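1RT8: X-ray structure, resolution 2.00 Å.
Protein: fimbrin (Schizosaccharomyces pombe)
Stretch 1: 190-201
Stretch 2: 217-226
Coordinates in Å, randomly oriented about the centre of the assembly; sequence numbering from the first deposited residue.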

# COMPACT_ATOMS: atom_id res chain seq x y z
N VAL A 190 -5.43 -8.79 -24.63
CA VAL A 190 -6.57 -9.62 -24.23
C VAL A 190 -7.86 -9.13 -24.84
O VAL A 190 -8.91 -9.75 -24.68
N SER A 191 -7.78 -8.01 -25.56
CA SER A 191 -8.96 -7.40 -26.15
C SER A 191 -9.71 -8.13 -27.25
O SER A 191 -10.83 -7.75 -27.56
N ASP A 192 -9.14 -9.17 -27.87
CA ASP A 192 -9.90 -9.85 -28.91
C ASP A 192 -10.54 -11.15 -28.43
O ASP A 192 -11.17 -11.87 -29.21
N GLY A 193 -10.38 -11.43 -27.14
CA GLY A 193 -10.97 -12.62 -26.54
C GLY A 193 -10.32 -13.96 -26.80
O GLY A 193 -10.74 -14.96 -26.22
N GLU A 194 -9.30 -13.99 -27.65
CA GLU A 194 -8.61 -15.24 -27.97
C GLU A 194 -7.79 -15.80 -26.82
O GLU A 194 -7.93 -16.97 -26.47
N ASN A 195 -6.93 -14.98 -26.25
CA ASN A 195 -6.10 -15.45 -25.15
C ASN A 195 -6.92 -15.88 -23.94
O ASN A 195 -6.57 -16.85 -23.26
N TYR A 196 -8.02 -15.18 -23.68
CA TYR A 196 -8.90 -15.54 -22.57
C TYR A 196 -9.51 -16.91 -22.84
O TYR A 196 -9.55 -17.77 -21.95
N THR A 197 -9.99 -17.12 -24.07
CA THR A 197 -10.60 -18.40 -24.45
C THR A 197 -9.62 -19.56 -24.26
O THR A 197 -9.99 -20.60 -23.73
N VAL A 198 -8.38 -19.40 -24.71
CA VAL A 198 -7.39 -20.45 -24.57
C VAL A 198 -7.09 -20.66 -23.08
O VAL A 198 -6.98 -21.80 -22.61
N LEU A 199 -6.97 -19.57 -22.33
CA LEU A 199 -6.71 -19.65 -20.90
C LEU A 199 -7.81 -20.44 -20.19
O LEU A 199 -7.53 -21.39 -19.47
N LEU A 200 -9.06 -20.05 -20.42
CA LEU A 200 -10.18 -20.74 -19.80
C LEU A 200 -10.25 -22.23 -20.19
O LEU A 200 -10.59 -23.09 -19.38
N ASN A 201 -9.93 -22.52 -21.45
CA ASN A 201 -9.95 -23.89 -21.93
C ASN A 201 -8.79 -24.68 -21.32
O ASN A 201 -8.88 -25.89 -21.12
N ASP A 217 -17.29 -12.17 -35.12
CA ASP A 217 -17.61 -10.88 -34.50
C ASP A 217 -16.93 -10.87 -33.12
O ASP A 217 -17.30 -11.65 -32.24
N VAL A 218 -15.95 -9.99 -32.95
CA VAL A 218 -15.21 -9.90 -31.69
C VAL A 218 -16.08 -9.54 -30.50
O VAL A 218 -15.83 -9.98 -29.38
N LEU A 219 -17.11 -8.73 -30.73
CA LEU A 219 -17.98 -8.34 -29.65
C LEU A 219 -18.78 -9.55 -29.16
O LEU A 219 -19.03 -9.68 -27.97
N GLN A 220 -19.15 -10.43 -30.09
CA GLN A 220 -19.90 -11.63 -29.72
C GLN A 220 -18.98 -12.62 -29.05
O GLN A 220 -19.37 -13.34 -28.13
N ARG A 221 -17.74 -12.68 -29.53
CA ARG A 221 -16.78 -13.60 -28.94
C ARG A 221 -16.53 -13.21 -27.48
O ARG A 221 -16.43 -14.08 -26.61
N ALA A 222 -16.45 -11.91 -27.23
CA ALA A 222 -16.21 -11.40 -25.89
C ALA A 222 -17.32 -11.83 -24.94
O ALA A 222 -17.07 -12.15 -23.79
N GLU A 223 -18.55 -11.83 -25.45
CA GLU A 223 -19.70 -12.23 -24.65
C GLU A 223 -19.64 -13.72 -24.36
O GLU A 223 -19.93 -14.16 -23.25
N GLN A 224 -19.26 -14.50 -25.37
CA GLN A 224 -19.15 -15.94 -25.22
C GLN A 224 -18.07 -16.28 -24.22
O GLN A 224 -18.20 -17.23 -23.45
N VAL A 225 -16.99 -15.49 -24.22
CA VAL A 225 -15.88 -15.72 -23.29
C VAL A 225 -16.34 -15.51 -21.86
O VAL A 225 -15.98 -16.27 -20.96
N LEU A 226 -17.14 -14.46 -21.66
CA LEU A 226 -17.62 -14.14 -20.33
C LEU A 226 -18.68 -15.14 -19.87
O LEU A 226 -18.88 -15.32 -18.67

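Which side chains fill the space between the two helices? Val225 is central: its CB points toward the first stretch, and with chi1 t (161°), both methyls make contacts. Val225 CG1 lies 3.8 Å from Tyr196 CB and 4.3 Å from Leu200 CD1; both partners are m at chi1 and point toward the second stretch. Val225 CG2 sits 3.1 Å from Thr197 OG1 and 3.5 Å from Gly193 O. Val218, in the p rotamer and pointing toward the first stretch, places CG2 3.7 Å from Asp192 CA.

What joins the stretches by a polar bond? Arg221, t at chi1 and chi2, reaches across so that NH1 donates to Asp192 O at 2.8 Å, the oxygen lying near the guanidinium plane. Glu194 OE2 is 4.1 Å from Arg221 NH1 but well out of that plane, so only charge attraction operates there.

Why can the backbones approach so closely at Gly193? Its CA is 5.4 Å from Ala222 CA, and an ideal CB would sit a tight 3.4 Å from Arg221 CD; its positive phi also favours glycine.

How are the polar groups beside the contact satisfied? Asp192 OD1 accepts from Glu194 N, the first residue of the helix, at 2.8 Å, while Thr197 OG1, rotamer m, donates to Gly193 O at 2.8 Å.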

# COMPACT_ATOMS: atom_id res chain seq x y z
CB VAL A 190 -6.73 -9.68 -22.68
CG1 VAL A 190 -5.47 -10.25 -22.05
CG2 VAL A 190 -7.03 -8.29 -22.12
CB SER A 191 -8.62 -5.97 -26.63
OG SER A 191 -7.66 -5.97 -27.67
CB ASP A 192 -9.06 -10.12 -30.17
CG ASP A 192 -7.91 -11.07 -29.94
OD1 ASP A 192 -7.94 -11.86 -28.96
OD2 ASP A 192 -6.97 -11.04 -30.76
CB GLU A 194 -7.69 -15.05 -29.18
CG GLU A 194 -8.40 -15.05 -30.52
CD GLU A 194 -7.42 -15.09 -31.69
OE1 GLU A 194 -6.19 -15.14 -31.45
OE2 GLU A 194 -7.88 -15.07 -32.84
CB ASN A 195 -5.06 -14.39 -24.79
CG ASN A 195 -3.99 -14.26 -25.87
OD1 ASN A 195 -3.71 -15.22 -26.58
ND2 ASN A 195 -3.39 -13.08 -26.00
CB TYR A 196 -10.01 -14.49 -22.43
CG TYR A 196 -9.62 -13.23 -21.68
CD1 TYR A 196 -10.29 -12.03 -21.93
CD2 TYR A 196 -8.62 -13.24 -20.70
CE1 TYR A 196 -9.98 -10.87 -21.23
CE2 TYR A 196 -8.30 -12.06 -19.98
CZ TYR A 196 -8.99 -10.89 -20.26
OH TYR A 196 -8.71 -9.72 -19.58
CB THR A 197 -11.06 -18.37 -25.92
OG1 THR A 197 -12.13 -17.43 -26.07
CG2 THR A 197 -11.56 -19.75 -26.35
CB VAL A 198 -6.08 -20.10 -25.33
CG1 VAL A 198 -5.03 -21.16 -25.08
CG2 VAL A 198 -6.37 -20.00 -26.82
CB LEU A 199 -6.62 -18.24 -20.28
CG LEU A 199 -6.57 -18.17 -18.74
CD1 LEU A 199 -5.36 -18.93 -18.22
CD2 LEU A 199 -6.53 -16.71 -18.28
CB LEU A 200 -11.49 -20.04 -20.16
CG LEU A 200 -11.66 -18.63 -19.61
CD1 LEU A 200 -13.07 -18.14 -19.89
CD2 LEU A 200 -11.39 -18.63 -18.11
CB ASN A 201 -9.85 -23.92 -23.46
CG ASN A 201 -9.61 -25.31 -24.01
OD1 ASN A 201 -8.47 -25.69 -24.30
ND2 ASN A 201 -10.67 -26.10 -24.12
CB ASP A 217 -19.12 -10.71 -34.35
CG ASP A 217 -19.49 -9.34 -33.79
OD1 ASP A 217 -19.09 -9.04 -32.65
OD2 ASP A 217 -20.19 -8.57 -34.49
CB VAL A 218 -14.04 -8.88 -31.80
CG1 VAL A 218 -14.59 -7.46 -31.93
CG2 VAL A 218 -13.14 -8.99 -30.58
CB LEU A 219 -18.92 -7.22 -30.10
CG LEU A 219 -19.51 -6.37 -28.97
CD1 LEU A 219 -18.42 -6.05 -27.94
CD2 LEU A 219 -20.10 -5.10 -29.56
CB GLN A 220 -20.53 -12.29 -30.95
CG GLN A 220 -21.68 -11.51 -31.58
CD GLN A 220 -22.20 -12.19 -32.83
OE1 GLN A 220 -22.55 -13.38 -32.81
NE2 GLN A 220 -22.26 -11.45 -33.93
CB ARG A 221 -15.46 -13.55 -29.72
CG ARG A 221 -14.43 -14.55 -29.24
CD ARG A 221 -13.11 -14.28 -29.94
NE ARG A 221 -13.29 -14.25 -31.39
CZ ARG A 221 -12.44 -13.67 -32.24
NH1 ARG A 221 -11.35 -13.07 -31.77
NH2 ARG A 221 -12.69 -13.68 -33.54
CB ALA A 222 -16.13 -9.88 -25.91
CB GLU A 223 -21.00 -11.89 -25.38
CG GLU A 223 -22.25 -12.41 -24.70
CD GLU A 223 -22.39 -11.94 -23.27
OE1 GLU A 223 -22.30 -10.71 -23.04
OE2 GLU A 223 -22.60 -12.79 -22.38
CB GLN A 224 -18.85 -16.60 -26.57
CG GLN A 224 -20.07 -16.73 -27.48
CD GLN A 224 -19.72 -17.09 -28.92
OE1 GLN A 224 -18.72 -17.74 -29.20
NE2 GLN A 224 -20.58 -16.67 -29.85
CB VAL A 225 -14.69 -14.76 -23.55
CG1 VAL A 225 -13.78 -14.69 -22.31
CG2 VAL A 225 -13.89 -15.24 -24.76
CB LEU A 226 -18.17 -12.71 -20.28
CG LEU A 226 -17.08 -11.64 -20.44
CD1 LEU A 226 -17.71 -10.25 -20.45
CD2 LEU A 226 -16.08 -11.77 -19.31